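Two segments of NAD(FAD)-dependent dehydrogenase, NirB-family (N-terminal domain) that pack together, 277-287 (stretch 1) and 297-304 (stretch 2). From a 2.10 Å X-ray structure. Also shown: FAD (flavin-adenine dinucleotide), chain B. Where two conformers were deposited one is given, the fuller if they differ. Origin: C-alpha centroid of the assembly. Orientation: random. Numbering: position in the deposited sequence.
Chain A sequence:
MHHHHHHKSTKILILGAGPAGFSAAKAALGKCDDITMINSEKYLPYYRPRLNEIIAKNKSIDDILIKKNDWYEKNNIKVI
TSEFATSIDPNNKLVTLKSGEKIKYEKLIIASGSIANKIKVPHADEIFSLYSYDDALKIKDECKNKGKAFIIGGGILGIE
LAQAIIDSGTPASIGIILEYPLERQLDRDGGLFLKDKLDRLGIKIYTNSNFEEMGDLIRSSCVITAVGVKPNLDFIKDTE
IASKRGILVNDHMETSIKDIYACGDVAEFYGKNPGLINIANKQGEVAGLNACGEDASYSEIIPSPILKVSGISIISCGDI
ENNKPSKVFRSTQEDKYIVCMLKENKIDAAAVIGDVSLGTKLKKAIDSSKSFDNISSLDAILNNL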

# COMPACT_ATOMS: atom_id res chain seq x y z
N ILE A 277 -0.67 -1.37 5.56
CA ILE A 277 -1.84 -1.39 6.44
C ILE A 277 -1.51 -1.32 7.94
O ILE A 277 -2.24 -0.65 8.68
N ASN A 278 -0.43 -1.95 8.40
CA ASN A 278 -0.09 -1.85 9.82
C ASN A 278 0.23 -0.40 10.22
O ASN A 278 -0.07 0.02 11.34
N ILE A 279 0.81 0.37 9.29
CA ILE A 279 1.06 1.80 9.49
C ILE A 279 -0.25 2.60 9.56
O ILE A 279 -0.38 3.49 10.38
N ALA A 280 -1.20 2.26 8.69
CA ALA A 280 -2.52 2.89 8.68
C ALA A 280 -3.22 2.70 10.02
O ALA A 280 -3.73 3.65 10.61
N ASN A 281 -3.25 1.45 10.48
CA ASN A 281 -3.86 1.12 11.77
C ASN A 281 -3.21 1.89 12.92
O ASN A 281 -3.91 2.49 13.74
N LYS A 282 -1.88 1.88 12.96
CA LYS A 282 -1.16 2.47 14.09
C LYS A 282 -1.14 4.00 14.04
O LYS A 282 -1.28 4.66 15.07
N GLN A 283 -0.97 4.57 12.85
CA GLN A 283 -1.06 6.03 12.73
C GLN A 283 -2.49 6.53 12.97
O GLN A 283 -2.68 7.55 13.62
N GLY A 284 -3.48 5.81 12.45
CA GLY A 284 -4.89 6.15 12.72
C GLY A 284 -5.18 6.19 14.21
O GLY A 284 -5.79 7.14 14.71
N GLU A 285 -4.74 5.16 14.92
CA GLU A 285 -4.84 5.10 16.38
C GLU A 285 -4.21 6.33 17.09
O GLU A 285 -4.85 6.97 17.92
N VAL A 286 -2.96 6.65 16.75
CA VAL A 286 -2.27 7.80 17.38
C VAL A 286 -3.02 9.12 17.13
O VAL A 286 -3.18 9.94 18.04
N ALA A 287 -3.49 9.31 15.90
CA ALA A 287 -4.27 10.49 15.53
C ALA A 287 -5.56 10.64 16.34
O ALA A 287 -5.87 11.73 16.81
N SER A 297 2.68 9.10 20.98
CA SER A 297 3.63 9.22 19.88
C SER A 297 3.73 7.95 19.05
O SER A 297 3.93 6.86 19.58
N TYR A 298 3.62 8.12 17.74
CA TYR A 298 3.89 7.07 16.79
C TYR A 298 5.40 6.93 16.62
O TYR A 298 6.11 7.92 16.46
N SER A 299 5.88 5.69 16.66
CA SER A 299 7.26 5.45 16.24
C SER A 299 7.25 4.51 15.04
O SER A 299 6.42 3.62 14.94
N GLU A 300 8.19 4.74 14.12
CA GLU A 300 8.31 3.95 12.91
C GLU A 300 8.43 2.47 13.26
O GLU A 300 9.27 2.08 14.05
N ILE A 301 7.57 1.65 12.66
CA ILE A 301 7.48 0.24 13.02
C ILE A 301 8.29 -0.66 12.09
O ILE A 301 8.85 -1.68 12.51
N ILE A 302 8.40 -0.22 10.84
CA ILE A 302 8.02 -1.08 9.71
C ILE A 302 8.94 -2.17 9.15
O ILE A 302 9.93 -1.86 8.47
N PRO A 303 8.59 -3.44 9.42
CA PRO A 303 8.95 -4.56 8.56
C PRO A 303 7.77 -4.85 7.61
O PRO A 303 6.65 -4.37 7.84
N SER A 304 8.02 -5.69 6.61
CA SER A 304 6.95 -6.18 5.73
C SER A 304 7.43 -7.42 4.98
O SER A 304 8.26 -7.33 4.07

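An irregular segment can pack against a helix without a single hydrogen bond between them, provided that one large side chain finds a matching surface. The contact between the helix 277-287 and the loop 297-304 illustrates the principle. Its centre is Tyr298, whose CA-to-CB bond points toward the helix and whose chi1 is t (174°), laying the ring along the helix surface; of all the residues here it has the largest area covered by the other stretch. Gln283 covers one face of that ring: with chi1 m and chi2 t its chain is extended, and CG stands 3.7 Å from the centroid of the Tyr298 ring, only 7° off the normal, in a CH-pi contact. The amide lies farther along, with Gln283 NE2 3.4 Å from Tyr298 CE1, while OE1 is satisfied by a hydrogen bond elsewhere in the structure.

One helical turn to each side of Gln283, branched aliphatic residues extend this surface. Val286 (chi1 t) points toward the loop and sets CG2 4.0 Å from Tyr298 CB, and the same methyl lies 3.9 Å from Tyr298 N, so it packs where the side chain leaves the backbone. Ile279 meets the other end of the tyrosine. Its CA-to-CB bond runs sideways, but the m, t rotamer brings the end of the chain nearer the loop, and CG1 comes within 3.7 Å of Tyr298 OH. Ile279 also adjoins Ile302, which points toward the helix with chi1 off the usual wells at -27° and chi2 m; the modelled separation of their side chains is too short to be interpreted.

Farther out, Ile301 (m, t) points toward the helix and places CD1 3.8 Å from Lys282 CB and 4.0 Å from Asn278 O, bridging successive turns. Lys282 is the amphipathic element of the contact. Its methylenes approach the tyrosine at the ring edge, CD lying 4.0 Å from Tyr298 CD2, while its ammonium group reaches forward along its own helix to form a salt bridge, Lys282 NZ to Glu285 OE1, at 2.7 Å. The charge is thus paired within the helix, and the loop receives only the aliphatic part of the chain.

At the polar edge, Asn278 (chi1 p) points toward the loop, yet its ND2 remains 4.0 Å from Pro303 O; its OD1 instead accepts a weak hydrogen bond from Ile279 N (2.9 Å). The adjacent residue, Ile277, lies out of reach of the loop and serves the cofactor: Ile277 N donates a hydrogen bond to FAD O2 at 2.9 Å.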

# COMPACT_ATOMS: atom_id res chain seq x y z
CB ILE A 277 -2.88 -2.50 6.09
CG1 ILE A 277 -4.23 -2.19 6.77
CG2 ILE A 277 -2.36 -3.89 6.44
CD1 ILE A 277 -5.43 -2.71 6.06
CB ASN A 278 1.00 -2.85 10.25
CG ASN A 278 2.31 -2.66 9.50
OD1 ASN A 278 2.40 -1.88 8.56
ND2 ASN A 278 3.33 -3.39 9.94
CB ILE A 279 1.99 2.36 8.37
CG1 ILE A 279 3.36 1.68 8.47
CG2 ILE A 279 2.13 3.89 8.46
CD1 ILE A 279 4.34 2.02 7.37
CB ALA A 280 -3.37 2.33 7.54
CB ASN A 281 -3.75 -0.39 12.02
CG ASN A 281 -4.58 -1.21 11.06
OD1 ASN A 281 -4.20 -2.32 10.68
ND2 ASN A 281 -5.72 -0.66 10.66
CB LYS A 282 0.26 1.90 14.16
CG LYS A 282 0.62 1.25 15.49
CD LYS A 282 1.42 2.22 16.39
CE LYS A 282 0.67 2.58 17.68
NZ LYS A 282 -0.63 3.27 17.42
CB GLN A 283 -0.52 6.55 11.40
CG GLN A 283 1.01 6.43 11.27
CD GLN A 283 1.53 6.94 9.94
OE1 GLN A 283 0.76 7.11 8.99
NE2 GLN A 283 2.85 7.15 9.85
CB GLU A 285 -4.23 3.80 16.89
CG GLU A 285 -4.21 3.70 18.41
CD GLU A 285 -3.51 2.47 18.94
OE1 GLU A 285 -2.74 1.81 18.19
OE2 GLU A 285 -3.72 2.16 20.12
CB VAL A 286 -0.77 7.86 16.98
CG1 VAL A 286 -0.12 9.22 17.35
CG2 VAL A 286 0.01 6.72 17.64
CB ALA A 287 -4.57 10.49 14.01
CB SER A 297 5.02 9.56 20.41
OG SER A 297 5.12 10.93 20.69
CB TYR A 298 3.26 7.41 15.44
CG TYR A 298 3.61 6.44 14.33
CD1 TYR A 298 4.53 6.80 13.33
CD2 TYR A 298 3.05 5.17 14.29
CE1 TYR A 298 4.86 5.91 12.32
CE2 TYR A 298 3.38 4.27 13.28
CZ TYR A 298 4.28 4.66 12.30
OH TYR A 298 4.61 3.78 11.30
CB SER A 299 8.14 4.93 17.37
OG SER A 299 7.79 3.59 17.69
CB GLU A 300 9.54 4.42 12.13
CG GLU A 300 9.63 3.85 10.73
CD GLU A 300 10.93 4.22 10.04
OE1 GLU A 300 11.66 5.10 10.54
OE2 GLU A 300 11.21 3.62 8.98
CB ILE A 301 6.00 -0.28 12.92
CG1 ILE A 301 4.99 0.71 13.53
CG2 ILE A 301 5.86 -1.70 13.52
CD1 ILE A 301 3.58 0.54 12.98
CB ILE A 302 7.46 -0.24 8.54
CG1 ILE A 302 6.84 1.04 9.10
CG2 ILE A 302 6.46 -1.06 7.74
CD1 ILE A 302 5.64 0.79 10.02
CB PRO A 303 9.14 -5.72 9.55
CG PRO A 303 8.42 -5.29 10.83
CD PRO A 303 7.90 -3.90 10.64
CB SER A 304 6.46 -5.09 4.75
OG SER A 304 7.43 -4.77 3.77
PA FAD B . -7.51 3.84 2.29
O1A FAD B . -7.25 4.21 0.85
O2A FAD B . -7.59 2.34 2.50
O5B FAD B . -8.85 4.54 2.79
C5B FAD B . -9.08 5.92 2.56
C4B FAD B . -10.57 6.14 2.30
O4B FAD B . -10.83 7.54 2.19
C3B FAD B . -11.02 5.51 0.99
O3B FAD B . -12.16 4.71 1.22
C2B FAD B . -11.33 6.68 0.07
O2B FAD B . -12.44 6.43 -0.77
C1B FAD B . -11.65 7.79 1.07
N9A FAD B . -11.43 9.14 0.53
C8A FAD B . -10.46 9.55 -0.34
N7A FAD B . -10.61 10.88 -0.57
C5A FAD B . -11.66 11.33 0.15
C6A FAD B . -12.24 12.59 0.27
N6A FAD B . -11.93 13.56 -0.59
N1A FAD B . -13.34 12.74 1.10
C2A FAD B . -13.85 11.66 1.80
N3A FAD B . -13.28 10.41 1.66
C4A FAD B . -12.19 10.25 0.85
N1 FAD B . -0.79 -3.09 2.47
C2 FAD B . 0.02 -3.96 3.17
O2 FAD B . 0.60 -3.57 4.16
N3 FAD B . 0.15 -5.28 2.78
C4 FAD B . -0.52 -5.73 1.67
O4 FAD B . -0.37 -6.91 1.33
C4X FAD B . -1.33 -4.86 0.93
N5 FAD B . -2.02 -5.29 -0.19
C5X FAD B . -2.83 -4.43 -0.90
C6 FAD B . -3.52 -4.87 -2.04
C7 FAD B . -4.34 -3.98 -2.74
C7M FAD B . -5.08 -4.45 -3.96
C8 FAD B . -4.46 -2.66 -2.33
C8M FAD B . -5.33 -1.67 -3.07
C9 FAD B . -3.77 -2.22 -1.20
C9A FAD B . -2.95 -3.10 -0.48
N10 FAD B . -2.27 -2.66 0.65
C10 FAD B . -1.46 -3.53 1.35
C1' FAD B . -2.38 -1.24 1.08
C2' FAD B . -3.38 -1.04 2.21
O2' FAD B . -4.67 -1.36 1.72
C3' FAD B . -3.31 0.41 2.62
O3' FAD B . -2.05 0.68 3.21
C4' FAD B . -4.39 0.80 3.62
O4' FAD B . -5.68 0.52 3.09
C5' FAD B . -4.29 2.30 3.86
O5' FAD B . -5.41 2.67 4.63
P FAD B . -5.88 4.19 4.64
O1P FAD B . -7.07 4.32 5.59
O2P FAD B . -4.74 5.12 4.96
O3P FAD B . -6.31 4.52 3.12